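PDB 2V6K: maleylpyruvate isomerase from Ralstonia sp., which catalyses the glutathione-dependent isomerisation of maleylpyruvate to fumarylpyruvate in the bacterial breakdown of naphthalene. Local coordinates for residues A56-G60 with A61-I65; I71-E75 with E76-T80; F121-D124 with E125-N129. One frame throughout, in Å; residues are numbered along the deposited sequence.

Contact 1. Residues A56-G60 with A61-I65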
loop_
_atom_site.group_PDB
_atom_site.type_symbol
_atom_site.label_atom_id
_atom_site.label_comp_id
_atom_site.label_asym_id
_atom_site.label_seq_id
_atom_site.Cartn_x
_atom_site.Cartn_y
_atom_site.Cartn_z
ATOM N N ALA A 56 15.386 -1.288 -2.817
ATOM C CA ALA A 56 15.599 -0.205 -3.761
ATOM C C ALA A 56 16.260 -0.817 -4.981
ATOM O O ALA A 56 17.067 -1.735 -4.859
ATOM C CB ALA A 56 16.474 0.882 -3.160
ATOM N N LEU A 57 15.908 -0.315 -6.158
ATOM C CA LEU A 57 16.422 -0.864 -7.401
ATOM C C LEU A 57 17.135 0.228 -8.180
ATOM O O LEU A 57 16.504 1.177 -8.658
ATOM C CB LEU A 57 15.275 -1.471 -8.221
ATOM C CG LEU A 57 15.655 -2.194 -9.517
ATOM C CD1 LEU A 57 16.503 -3.430 -9.236
ATOM C CD2 LEU A 57 14.409 -2.570 -10.299
ATOM N N ASP A 58 18.454 0.097 -8.296
ATOM C CA ASP A 58 19.237 1.007 -9.110
ATOM C C ASP A 58 19.200 0.466 -10.530
ATOM O O ASP A 58 19.705 -0.623 -10.794
ATOM C CB ASP A 58 20.675 1.091 -8.577
ATOM C CG ASP A 58 21.553 2.047 -9.371
ATOM O OD1 ASP A 58 21.109 2.584 -10.408
ATOM O OD2 ASP A 58 22.711 2.255 -8.954
ATOM N N THR A 59 18.585 1.220 -11.439
ATOM C CA THR A 59 18.461 0.788 -12.830
ATOM C C THR A 59 19.754 0.989 -13.614
ATOM O O THR A 59 19.895 0.483 -14.729
ATOM C CB THR A 59 17.327 1.537 -13.558
ATOM O OG1 THR A 59 17.632 2.936 -13.606
ATOM C CG2 THR A 59 16.001 1.328 -12.850
ATOM N N GLY A 60 20.690 1.723 -13.022
ATOM C CA GLY A 60 21.909 2.137 -13.711
ATOM C C GLY A 60 21.822 3.604 -14.084
ATOM O O GLY A 60 22.842 4.254 -14.329
ATOM N N ALA A 61 20.594 4.116 -14.136
ATOM C CA ALA A 61 20.333 5.521 -14.426
ATOM C C ALA A 61 19.791 6.258 -13.199
ATOM O O ALA A 61 20.097 7.433 -12.991
ATOM C CB ALA A 61 19.373 5.654 -15.604
ATOM N N GLN A 62 18.984 5.567 -12.394
ATOM C CA GLN A 62 18.456 6.135 -11.150
ATOM C C GLN A 62 18.040 5.037 -10.170
ATOM O O GLN A 62 17.931 3.869 -10.549
ATOM C CB GLN A 62 17.288 7.093 -11.438
ATOM C CG GLN A 62 16.772 7.909 -10.237
ATOM C CD GLN A 62 17.853 8.690 -9.512
ATOM O OE1 GLN A 62 18.572 8.148 -8.671
ATOM N NE2 GLN A 62 17.957 9.980 -9.818
ATOM N N VAL A 63 17.830 5.424 -8.913
ATOM C CA VAL A 63 17.393 4.506 -7.864
ATOM C C VAL A 63 15.884 4.601 -7.652
ATOM O O VAL A 63 15.347 5.656 -7.294
ATOM C CB VAL A 63 18.127 4.753 -6.522
ATOM C CG1 VAL A 63 17.709 3.714 -5.490
ATOM C CG2 VAL A 63 19.638 4.713 -6.720
ATOM N N LEU A 64 15.211 3.484 -7.890
ATOM C CA LEU A 64 13.774 3.382 -7.703
ATOM C C LEU A 64 13.470 2.833 -6.328
ATOM O O LEU A 64 14.161 1.931 -5.844
ATOM C CB LEU A 64 13.167 2.446 -8.743
ATOM C CG LEU A 64 13.474 2.701 -10.223
ATOM C CD1 LEU A 64 12.716 1.708 -11.063
ATOM C CD2 LEU A 64 13.139 4.125 -10.636
ATOM N N ILE A 65 12.435 3.380 -5.705
ATOM C CA ILE A 65 11.963 2.874 -4.421
ATOM C C ILE A 65 10.489 2.501 -4.519
ATOM O O ILE A 65 9.829 2.805 -5.518
ATOM C CB ILE A 65 12.203 3.882 -3.263
ATOM C CG1 ILE A 65 11.326 5.131 -3.423
ATOM C CG2 ILE A 65 13.687 4.235 -3.169
ATOM C CD1 ILE A 65 11.196 5.961 -2.152
#
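Leu57 and Leu64 face each other in the apolar centre of a tight beta hairpin, the edge hairpin of the thioredoxin-like N-terminal domain of this zeta-class glutathione transferase. Their side chains lie on the same face of the sheet, Leu57 CB 4.5 Å from Leu64 CB. On that face the methyl CG2 of Thr59 lies 3.8 Å from Leu64 CD1, and the two side chains cross at about a right angle. Ile70 and Trp73 of helix 67-77 pack on this side. The other face carries Ala56 and Val63, where Ala56 CB comes within 3.9 Å of Val63 CG1. Between the faces, Leu57 and Leu64 form an antiparallel hydrogen-bonded pair: Leu57 N gives its hydrogen to Leu64 O at 2.9 Å, and Leu64 N returns one to Leu57 O at 2.8 Å. Farther out, the chain reverses through Gly60 and Ala61. Thr59 N closes the reversal on Gln62 O at 2.9 Å, with an N-H...O angle of 165°. Thr59 chi1 of 63° sets OG1 between its own N and carbonyl carbon, from where it accepts two backbone bonds, from Ala61 N and from Gln62 N, both 3.2 Å from Thr59 OG1. One hydroxyl thus grips two consecutive N-H groups of the turn. Gly60 takes a positive phi (105°), a conformation that favours glycine. At the outer edge, Arg93 and Gln92 of the second subunit bond to Val63 O and Ile65 O. Next to the turn, Asp58 forms an Asx turn: its OD1 accepts from Gly60 N at 2.8 Å, the donor standing well above the carboxylate plane.

Contact 2. Residues I71-E75 with E76-T80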
loop_
_atom_site.group_PDB
_atom_site.type_symbol
_atom_site.label_atom_id
_atom_site.label_comp_id
_atom_site.label_asym_id
_atom_site.label_seq_id
_atom_site.Cartn_x
_atom_site.Cartn_y
_atom_site.Cartn_z
ATOM N N ILE A 71 7.283 -2.676 -9.192
ATOM C CA ILE A 71 6.660 -3.810 -9.876
ATOM C C ILE A 71 5.764 -3.361 -11.036
ATOM O O ILE A 71 5.809 -3.961 -12.121
ATOM C CB ILE A 71 5.944 -4.740 -8.883
ATOM C CG1 ILE A 71 6.987 -5.403 -7.974
ATOM C CG2 ILE A 71 5.114 -5.797 -9.626
ATOM C CD1 ILE A 71 6.394 -6.143 -6.778
ATOM N N GLU A 72 4.986 -2.293 -10.840
ATOM C CA GLU A 72 4.201 -1.715 -11.939
ATOM C C GLU A 72 5.103 -1.234 -13.083
ATOM O O GLU A 72 4.765 -1.400 -14.263
ATOM C CB GLU A 72 3.331 -0.565 -11.435
ATOM C CG GLU A 72 2.217 -0.976 -10.481
ATOM C CD GLU A 72 0.874 -1.212 -11.156
ATOM O OE1 GLU A 72 0.777 -1.151 -12.404
ATOM O OE2 GLU A 72 -0.105 -1.433 -10.414
ATOM N N TRP A 73 6.249 -0.654 -12.732
ATOM C CA TRP A 73 7.250 -0.226 -13.714
ATOM C C TRP A 73 7.809 -1.418 -14.500
ATOM O O TRP A 73 7.906 -1.363 -15.729
ATOM C CB TRP A 73 8.342 0.584 -13.006
ATOM C CG TRP A 73 9.503 1.040 -13.843
ATOM C CD1 TRP A 73 9.587 2.185 -14.580
ATOM C CD2 TRP A 73 10.760 0.371 -13.994
ATOM N NE1 TRP A 73 10.818 2.264 -15.194
ATOM C CE2 TRP A 73 11.556 1.162 -14.846
ATOM C CE3 TRP A 73 11.290 -0.826 -13.487
ATOM C CZ2 TRP A 73 12.855 0.794 -15.216
ATOM C CZ3 TRP A 73 12.583 -1.192 -13.855
ATOM C CH2 TRP A 73 13.345 -0.383 -14.707
ATOM N N LEU A 74 8.149 -2.501 -13.800
ATOM C CA LEU A 74 8.615 -3.724 -14.463
ATOM C C LEU A 74 7.591 -4.266 -15.443
ATOM O O LEU A 74 7.951 -4.699 -16.538
ATOM C CB LEU A 74 8.938 -4.816 -13.444
ATOM C CG LEU A 74 10.191 -4.646 -12.597
ATOM C CD1 LEU A 74 10.245 -5.751 -11.562
ATOM C CD2 LEU A 74 11.436 -4.696 -13.475
ATOM N N GLU A 75 6.319 -4.253 -15.056
ATOM C CA GLU A 75 5.261 -4.773 -15.915
ATOM C C GLU A 75 5.195 -4.011 -17.237
ATOM O O GLU A 75 5.012 -4.613 -18.299
ATOM C CB GLU A 75 3.912 -4.731 -15.184
ATOM C CG GLU A 75 2.702 -5.023 -16.062
ATOM C CD GLU A 75 2.665 -6.435 -16.628
ATOM O OE1 GLU A 75 3.521 -7.280 -16.273
ATOM O OE2 GLU A 75 1.752 -6.695 -17.432
ATOM N N GLU A 76 5.368 -2.694 -17.171
ATOM C CA GLU A 76 5.294 -1.845 -18.358
ATOM C C GLU A 76 6.578 -1.908 -19.192
ATOM O O GLU A 76 6.531 -1.877 -20.424
ATOM C CB GLU A 76 4.969 -0.405 -17.943
ATOM C CG GLU A 76 4.619 0.534 -19.095
ATOM C CD GLU A 76 5.691 1.576 -19.346
ATOM O OE1 GLU A 76 6.882 1.207 -19.433
ATOM O OE2 GLU A 76 5.340 2.771 -19.456
ATOM N N GLN A 77 7.720 -2.006 -18.516
ATOM C CA GLN A 77 9.029 -1.967 -19.172
ATOM C C GLN A 77 9.420 -3.288 -19.820
ATOM O O GLN A 77 10.116 -3.299 -20.842
ATOM C CB GLN A 77 10.113 -1.554 -18.171
ATOM C CG GLN A 77 10.051 -0.089 -17.758
ATOM C CD GLN A 77 10.526 0.846 -18.846
ATOM O OE1 GLN A 77 9.733 1.561 -19.455
ATOM N NE2 GLN A 77 11.826 0.835 -19.108
ATOM N N TYR A 78 8.984 -4.390 -19.213
ATOM C CA TYR A 78 9.324 -5.738 -19.649
ATOM C C TYR A 78 8.024 -6.502 -19.843
ATOM O O TYR A 78 7.553 -7.162 -18.927
ATOM C CB TYR A 78 10.201 -6.426 -18.598
ATOM C CG TYR A 78 11.491 -5.698 -18.340
ATOM C CD1 TYR A 78 12.573 -5.831 -19.209
ATOM C CD2 TYR A 78 11.633 -4.868 -17.228
ATOM C CE1 TYR A 78 13.766 -5.162 -18.976
ATOM C CE2 TYR A 78 12.816 -4.189 -16.990
ATOM C CZ TYR A 78 13.878 -4.342 -17.866
ATOM O OH TYR A 78 15.057 -3.677 -17.631
ATOM N N PRO A 79 7.417 -6.393 -21.035
ATOM C CA PRO A 79 6.040 -6.881 -21.189
ATOM C C PRO A 79 5.791 -8.373 -20.940
ATOM O O PRO A 79 4.726 -8.724 -20.438
ATOM C CB PRO A 79 5.699 -6.522 -22.641
ATOM C CG PRO A 79 6.662 -5.440 -23.005
ATOM C CD PRO A 79 7.922 -5.763 -22.267
ATOM N N THR A 80 6.749 -9.232 -21.266
ATOM C CA THR A 80 6.515 -10.674 -21.296
ATOM C C THR A 80 7.298 -11.393 -20.201
ATOM O O THR A 80 8.489 -11.142 -20.041
ATOM C CB THR A 80 6.899 -11.252 -22.676
ATOM O OG1 THR A 80 6.179 -10.544 -23.691
ATOM C CG2 THR A 80 6.567 -12.735 -22.768
HETATM O O HOH W 1 2.670 -7.048 -20.114
#
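Trp73 and Gln77, one helical turn apart near the C-terminal end of helix 67-77, meet through a CH-pi contact. Trp73 CB leaves the backbone pointing away from residues 76-80. With CG anti to the backbone N (chi1 176°), however, the indole swings back along the helix. Its five-membered ring then lies beneath Gln77 CG, 3.6 Å from the ring centroid and 16° off the normal, so the methylene sits over the face. Of the ring atoms, CE2 is nearest to Gln77 CG, at 3.5 Å, with NE1 only slightly farther. CZ2 also lies under Gln77 CG, and CH2 meets Thr59. At the far rim, Trp73 CZ3 approaches Tyr78 CE2 at 4.3 Å, near the plane of the tyrosine ring. Leu74 CD2 touches the CD2-CE2 side of the Tyr78 ring, 3.8 Å from Tyr78 CD2, the two side chains crossing at a slant. The backbone beneath stays helical: Gln77 N bonds to Trp73 O and Tyr78 N to Leu74 O, both at 2.9 Å, before Tyr78 leaves helical geometry. Beyond the helix, water 1 donates to Glu75 OE2 at 2.9 Å and to Pro79 O at 2.7 Å. Near the C-terminal end of the helix the charge of Glu75 would probably be disfavoured without Lys24, which pairs with its OE1 and also takes up Tyr78 O, the carbonyl just past the helix.

Contact 3. Residues F121-D124 with E125-N129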
loop_
_atom_site.group_PDB
_atom_site.type_symbol
_atom_site.label_atom_id
_atom_site.label_comp_id
_atom_site.label_asym_id
_atom_site.label_seq_id
_atom_site.Cartn_x
_atom_site.Cartn_y
_atom_site.Cartn_z
ATOM N N PHE A 121 5.866 -0.247 24.048
ATOM C CA PHE A 121 4.746 -0.910 24.716
ATOM C C PHE A 121 5.141 -2.171 25.482
ATOM O O PHE A 121 4.286 -2.818 26.097
ATOM C CB PHE A 121 3.611 -1.171 23.723
ATOM C CG PHE A 121 2.980 0.085 23.207
ATOM C CD1 PHE A 121 2.329 0.950 24.081
ATOM C CD2 PHE A 121 3.058 0.420 21.863
ATOM C CE1 PHE A 121 1.753 2.124 23.619
ATOM C CE2 PHE A 121 2.480 1.593 21.390
ATOM C CZ PHE A 121 1.828 2.446 22.269
ATOM N N GLY A 122 6.430 -2.500 25.468
ATOM C CA GLY A 122 6.947 -3.617 26.261
ATOM C C GLY A 122 6.474 -4.984 25.808
ATOM O O GLY A 122 6.467 -5.934 26.596
ATOM N N ALA A 123 6.094 -5.098 24.535
ATOM C CA ALA A 123 5.586 -6.353 23.994
ATOM C C ALA A 123 6.620 -7.467 24.099
ATOM O O ALA A 123 7.779 -7.289 23.697
ATOM C CB ALA A 123 5.169 -6.160 22.538
ATOM N N ASP A 124 6.206 -8.612 24.634
ATOM C CA ASP A 124 7.047 -9.797 24.550
ATOM C C ASP A 124 6.744 -10.531 23.249
ATOM O O ASP A 124 5.891 -10.095 22.469
ATOM C CB ASP A 124 6.942 -10.689 25.801
ATOM C CG ASP A 124 5.572 -11.326 25.995
ATOM O OD1 ASP A 124 4.704 -11.291 25.098
ATOM O OD2 ASP A 124 5.369 -11.896 27.088
ATOM N N GLU A 125 7.445 -11.625 22.989
ATOM C CA GLU A 125 7.324 -12.246 21.678
ATOM C C GLU A 125 5.978 -12.912 21.442
ATOM O O GLU A 125 5.513 -12.963 20.308
ATOM C CB GLU A 125 8.498 -13.183 21.381
ATOM C CG GLU A 125 9.841 -12.446 21.223
ATOM C CD GLU A 125 9.761 -11.216 20.318
ATOM O OE1 GLU A 125 9.349 -11.344 19.147
ATOM O OE2 GLU A 125 10.126 -10.112 20.779
ATOM N N ALA A 126 5.331 -13.381 22.508
ATOM C CA ALA A 126 3.966 -13.881 22.388
ATOM C C ALA A 126 3.043 -12.751 21.929
ATOM O O ALA A 126 2.197 -12.947 21.052
ATOM C CB ALA A 126 3.488 -14.478 23.709
ATOM N N ALA A 127 3.222 -11.563 22.505
ATOM C CA ALA A 127 2.419 -10.402 22.119
ATOM C C ALA A 127 2.698 -9.979 20.678
ATOM O O ALA A 127 1.776 -9.599 19.952
ATOM C CB ALA A 127 2.660 -9.243 23.069
ATOM N N ILE A 128 3.964 -10.055 20.266
ATOM C CA ILE A 128 4.345 -9.774 18.879
ATOM C C ILE A 128 3.656 -10.753 17.935
ATOM O O ILE A 128 3.059 -10.338 16.942
ATOM C CB ILE A 128 5.885 -9.798 18.689
ATOM C CG1 ILE A 128 6.561 -8.646 19.455
ATOM C CG2 ILE A 128 6.266 -9.791 17.201
ATOM C CD1 ILE A 128 6.131 -7.241 19.029
ATOM N N ASN A 129 3.697 -12.043 18.256
ATOM C CA ASN A 129 3.038 -13.028 17.407
ATOM C C ASN A 129 1.530 -12.813 17.324
ATOM O O ASN A 129 0.943 -12.976 16.255
ATOM C CB ASN A 129 3.369 -14.456 17.853
ATOM C CG ASN A 129 4.765 -14.894 17.435
ATOM O OD1 ASN A 129 5.555 -14.104 16.919
ATOM N ND2 ASN A 129 5.074 -16.163 17.668
HETATM O O HOH W 2 10.088 -8.745 23.016
#
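Asp124 reaches Ala127 through its first torsion: chi1 of 66° places CG between the backbone N and the carbonyl carbon, and a small chi2 of 11° turns OD1 toward the start of the next helix. There OD1 accepts from Ala127 N at 3.0 Å, the N-H pointing at it with an angle of 158° and meeting it nearly along the C-O axis of the carboxylate. The main chain of the same residue is engaged as well, since Asp124 O takes the hydrogen of Ile128 N at 2.9 Å, with the donor in the carbonyl plane. The side chain thus takes the N-H of Ala127 and the carbonyl the next one, Ile128 N, the first regular i to i+4 bond of the helix. This is an N-cap: Asp124 stands just before helix 125-149 and satisfies an amide that has no preceding turn to bond to. The negative carboxylate at the positive end of the helix dipole is probably favourable too. One position earlier, Ala123 makes the apolar complement, its CB 3.8 Å from Ile128 CD1 and 4.0 Å from Ala127 CB. The Ala123-Ile128 pair joins the residue before the N-cap to the fourth residue after it, as in a hydrophobic staple. Ile128 turns its side chain onward to Leu114, Leu117 and Arg118, so the first turn of helix 125-149 packs against helix 111-121. That helix gives way at Gly122, whose positive phi suits glycine. Phe121 of the second subunit packs on Ala123 and Ala127, making this corner part of the dimer contact. On the polar flank, the bent chain of Glu125 brings OE2 to a salt bridge with Arg118 NE, while water 2 donates to Glu125 OE2 at 2.6 Å and to Ala123 O at 2.8 Å.

In the fold
Starting from the N terminus, the three contacts follow in series, and none encloses or crosses another. Contact 1 closes the hairpin of strands 56-58 and 63-65, and the chain runs from its second strand into helix 67-77, whose end holds contact 2. The two meet at the indole: Thr59 CG2 lies 3.7 Å from Trp73 CH2, and Leu64 CD1 lies 3.8 Å from Trp73 CD2, so sheet edge and helix pack together in the N-terminal domain. Contact 3 lies in the C-terminal domain, at the junction of helices 111-121 and 125-149, its nearest atoms about 24 Å from either of the others. All three touch the second subunit.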